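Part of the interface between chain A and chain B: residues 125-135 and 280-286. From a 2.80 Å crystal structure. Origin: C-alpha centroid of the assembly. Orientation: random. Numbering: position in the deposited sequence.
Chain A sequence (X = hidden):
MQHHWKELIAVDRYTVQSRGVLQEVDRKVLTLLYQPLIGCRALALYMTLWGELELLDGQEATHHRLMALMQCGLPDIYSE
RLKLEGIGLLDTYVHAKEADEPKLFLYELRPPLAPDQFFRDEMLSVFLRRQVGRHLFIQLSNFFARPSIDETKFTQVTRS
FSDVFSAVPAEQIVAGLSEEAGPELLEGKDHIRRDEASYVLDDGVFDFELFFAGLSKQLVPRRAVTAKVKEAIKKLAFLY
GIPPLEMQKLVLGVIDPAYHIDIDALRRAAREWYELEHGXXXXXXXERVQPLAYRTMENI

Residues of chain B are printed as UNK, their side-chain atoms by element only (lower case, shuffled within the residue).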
# COMPACT_ATOMS: atom_id res chain seq x y z
N SER A 125 -20.51 -10.86 12.52
CA SER A 125 -19.71 -11.70 13.40
C SER A 125 -20.32 -13.09 13.57
O SER A 125 -19.61 -14.07 13.42
CB SER A 125 -19.55 -11.03 14.75
OG SER A 125 -20.82 -10.56 15.18
N VAL A 126 -21.61 -13.20 13.87
CA VAL A 126 -22.12 -14.56 14.08
C VAL A 126 -22.15 -15.38 12.78
O VAL A 126 -21.75 -16.54 12.79
CB VAL A 126 -23.40 -14.69 15.03
CG1 VAL A 126 -23.74 -13.40 15.72
CG2 VAL A 126 -24.58 -15.30 14.30
N PHE A 127 -22.55 -14.78 11.67
CA PHE A 127 -22.36 -15.43 10.38
C PHE A 127 -20.93 -15.92 10.15
O PHE A 127 -20.71 -17.06 9.76
CB PHE A 127 -22.74 -14.51 9.25
CG PHE A 127 -24.21 -14.33 9.10
CD1 PHE A 127 -25.07 -15.40 9.23
CD2 PHE A 127 -24.73 -13.07 8.84
CE1 PHE A 127 -26.42 -15.23 9.09
CE2 PHE A 127 -26.09 -12.89 8.71
CZ PHE A 127 -26.93 -13.97 8.83
N LEU A 128 -19.95 -15.05 10.39
CA LEU A 128 -18.58 -15.44 10.13
C LEU A 128 -18.12 -16.63 10.98
O LEU A 128 -17.45 -17.54 10.47
CB LEU A 128 -17.63 -14.24 10.27
CG LEU A 128 -16.19 -14.60 9.90
CD1 LEU A 128 -16.05 -14.88 8.43
CD2 LEU A 128 -15.23 -13.55 10.31
N ARG A 129 -18.48 -16.63 12.27
CA ARG A 129 -18.14 -17.73 13.17
C ARG A 129 -18.60 -19.07 12.60
O ARG A 129 -17.82 -20.02 12.53
CB ARG A 129 -18.75 -17.51 14.56
CG ARG A 129 -18.04 -18.24 15.70
CD ARG A 129 -18.68 -17.94 17.04
NE ARG A 129 -18.84 -16.51 17.27
CZ ARG A 129 -19.99 -15.91 17.63
NH1 ARG A 129 -21.10 -16.64 17.82
NH2 ARG A 129 -20.04 -14.58 17.80
N ARG A 130 -19.87 -19.13 12.20
CA ARG A 130 -20.49 -20.34 11.67
C ARG A 130 -19.80 -20.83 10.42
O ARG A 130 -19.60 -22.02 10.25
CB ARG A 130 -21.98 -20.11 11.37
CG ARG A 130 -22.63 -21.14 10.42
CD ARG A 130 -22.65 -22.54 11.02
NE ARG A 130 -22.92 -23.59 10.03
CZ ARG A 130 -22.98 -24.88 10.33
NH1 ARG A 130 -22.79 -25.28 11.58
NH2 ARG A 130 -23.23 -25.78 9.38
N GLN A 131 -19.47 -19.91 9.53
CA GLN A 131 -18.95 -20.27 8.21
C GLN A 131 -17.45 -20.59 8.20
O GLN A 131 -16.94 -21.20 7.26
CB GLN A 131 -19.25 -19.16 7.19
CG GLN A 131 -18.41 -19.23 5.93
CD GLN A 131 -18.95 -20.22 4.92
OE1 GLN A 131 -18.20 -20.79 4.13
NE2 GLN A 131 -20.26 -20.44 4.94
N VAL A 132 -16.75 -20.16 9.24
CA VAL A 132 -15.32 -20.34 9.33
C VAL A 132 -14.88 -21.27 10.47
O VAL A 132 -13.76 -21.78 10.48
CB VAL A 132 -14.68 -18.95 9.47
CG1 VAL A 132 -13.88 -18.80 10.76
CG2 VAL A 132 -13.88 -18.61 8.22
N GLY A 133 -15.80 -21.52 11.40
CA GLY A 133 -15.47 -22.31 12.57
C GLY A 133 -14.81 -21.55 13.71
O GLY A 133 -14.09 -20.59 13.49
N ARG A 134 -15.01 -22.04 14.94
CA ARG A 134 -14.58 -21.34 16.15
C ARG A 134 -13.08 -21.05 16.25
O ARG A 134 -12.67 -19.95 16.59
CB ARG A 134 -15.03 -22.11 17.39
CG ARG A 134 -14.86 -21.35 18.71
CD ARG A 134 -16.05 -20.43 19.00
NE ARG A 134 -17.34 -21.14 18.97
CZ ARG A 134 -18.51 -20.64 19.36
NH1 ARG A 134 -18.60 -19.40 19.84
NH2 ARG A 134 -19.61 -21.39 19.27
N HIS A 135 -12.26 -22.05 15.96
CA HIS A 135 -10.81 -21.88 15.99
C HIS A 135 -10.34 -20.76 15.04
O HIS A 135 -9.64 -19.83 15.44
CB HIS A 135 -10.13 -23.20 15.65
CG HIS A 135 -8.65 -23.20 15.90
ND1 HIS A 135 -8.09 -22.70 17.06
CD2 HIS A 135 -7.62 -23.66 15.15
CE1 HIS A 135 -6.78 -22.84 17.01
NE2 HIS A 135 -6.47 -23.42 15.86
N UNK B 280 -29.01 -25.04 19.86
CA UNK B 280 -27.60 -24.68 19.74
C UNK B 280 -27.02 -24.86 18.35
O UNK B 280 -25.87 -25.24 18.16
N UNK B 281 -27.82 -24.57 17.32
CA UNK B 281 -27.42 -24.86 15.94
C UNK B 281 -26.59 -23.79 15.20
O UNK B 281 -25.84 -24.11 14.28
c UNK B 281 -29.69 -24.12 15.16
c UNK B 281 -28.64 -25.21 15.06
c UNK B 281 -29.22 -26.56 15.48
N UNK B 282 -26.74 -22.54 15.61
CA UNK B 282 -26.13 -21.36 14.93
C UNK B 282 -26.74 -21.04 13.56
O UNK B 282 -27.10 -21.93 12.80
o UNK B 282 -21.95 -22.27 14.82
c UNK B 282 -22.25 -21.23 15.46
c UNK B 282 -23.72 -20.98 15.79
c UNK B 282 -24.62 -21.54 14.73
o UNK B 282 -21.39 -20.38 15.81
N UNK B 283 -26.81 -19.74 13.22
CA UNK B 283 -27.34 -19.31 11.92
C UNK B 283 -26.31 -19.39 10.79
O UNK B 283 -25.11 -19.19 11.04
c UNK B 283 -27.77 -17.68 13.63
c UNK B 283 -27.72 -17.84 12.16
c UNK B 283 -26.75 -18.63 14.18
N UNK B 284 -26.78 -19.63 9.57
CA UNK B 284 -25.92 -19.66 8.40
C UNK B 284 -26.39 -18.60 7.42
O UNK B 284 -27.60 -18.36 7.31
n UNK B 284 -24.99 -23.01 4.77
c UNK B 284 -26.08 -23.57 4.25
c UNK B 284 -25.97 -21.06 7.76
c UNK B 284 -24.82 -22.73 6.20
n UNK B 284 -26.16 -23.79 2.94
n UNK B 284 -27.09 -23.93 5.04
c UNK B 284 -25.08 -21.25 6.51
N UNK B 285 -25.46 -17.95 6.73
CA UNK B 285 -25.86 -16.98 5.71
C UNK B 285 -25.98 -17.68 4.36
O UNK B 285 -25.10 -18.47 3.99
c UNK B 285 -25.21 -14.67 4.70
c UNK B 285 -24.84 -15.84 5.61
c UNK B 285 -26.44 -13.98 5.23
c UNK B 285 -24.04 -13.69 4.57
N UNK B 286 -27.09 -17.42 3.66
CA UNK B 286 -27.41 -18.07 2.40
C UNK B 286 -28.11 -17.13 1.41
O UNK B 286 -28.69 -16.11 1.82
c UNK B 286 -28.35 -19.29 2.61
c UNK B 286 -29.69 -18.84 3.21
c UNK B 286 -27.68 -20.35 3.46

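Position 280 of chain B has backbone atoms alone. Its phi of 63° suits a residue without a CB, and nothing of it reaches the chain A helix; it is Gly B280.

Position 281 carries three carbons, the first bearing the other two. This fork at CB marks a valine, Val B281, since threonine would place an oxygen on one branch. Its side chain makes no contact with this stretch of chain A, and the approach is made by the backbone: its O lies 4.2 Å from NH1 of Arg A130.

At position 282 three carbons run in line and the third ends in two oxygens, a carboxylate one methylene longer than that of aspartate. CA-to-CB points toward the helix, and the extended chain carries the oxygens in among Arg A129, Arg A130 and Arg A134. Two oxygens on the last carbon, with no nitrogen, exclude glutamine; the residue is Glu B282, and the three arginines suit its charge. OE2 lies 4.3 Å from NH1 of Arg A129 and 4.0 Å from NH2 of Arg A134, while OE1 lies 4.5 Å from NH1 of Arg A130. These are attractions between charges, too long for salt bridges.

The three carbons of position 283 close a ring onto the backbone N, which only proline does. In Pro B283, CD packs 4.0 Å from CG2 of Val A126 and CB 4.2 Å from CE1 of Phe A127.

Position 284 has three carbons, a nitrogen, and a carbon carrying two more nitrogens: a guanidinium, hence Arg B284. CA-to-CB points away from chain A, yet its CB still lies 4.3 Å from CG of Arg A130.

Four carbons forked at the second identify position 285 as Leu B285; isoleucine would branch at the first. CA-to-CB points toward the helix. CB sits over the face of the Phe A127 ring, 3.8 Å from its centroid, in a CH-pi contact, and CD1 is 3.6 Å from Phe A127 CZ.

Position 286 has three carbons forked at the first; its CA-to-CB bond points away, and it touches nothing in this helix: Val B286.

The strand crosses the helix almost at right angles, 93° between their directions. Phe A127 is the contact's apolar centre, with Leu B285 over one face and the carbonyl O of Pro B283 at its edge. Arg A129 and Arg A130 on the helix, and Arg A134 just beyond it, gather about Glu B282. No hydrogen bond joins the two stretches; packing and loosely placed opposite charges bury 531 Å² between them.

Chain B (280-286) GVEPRLV
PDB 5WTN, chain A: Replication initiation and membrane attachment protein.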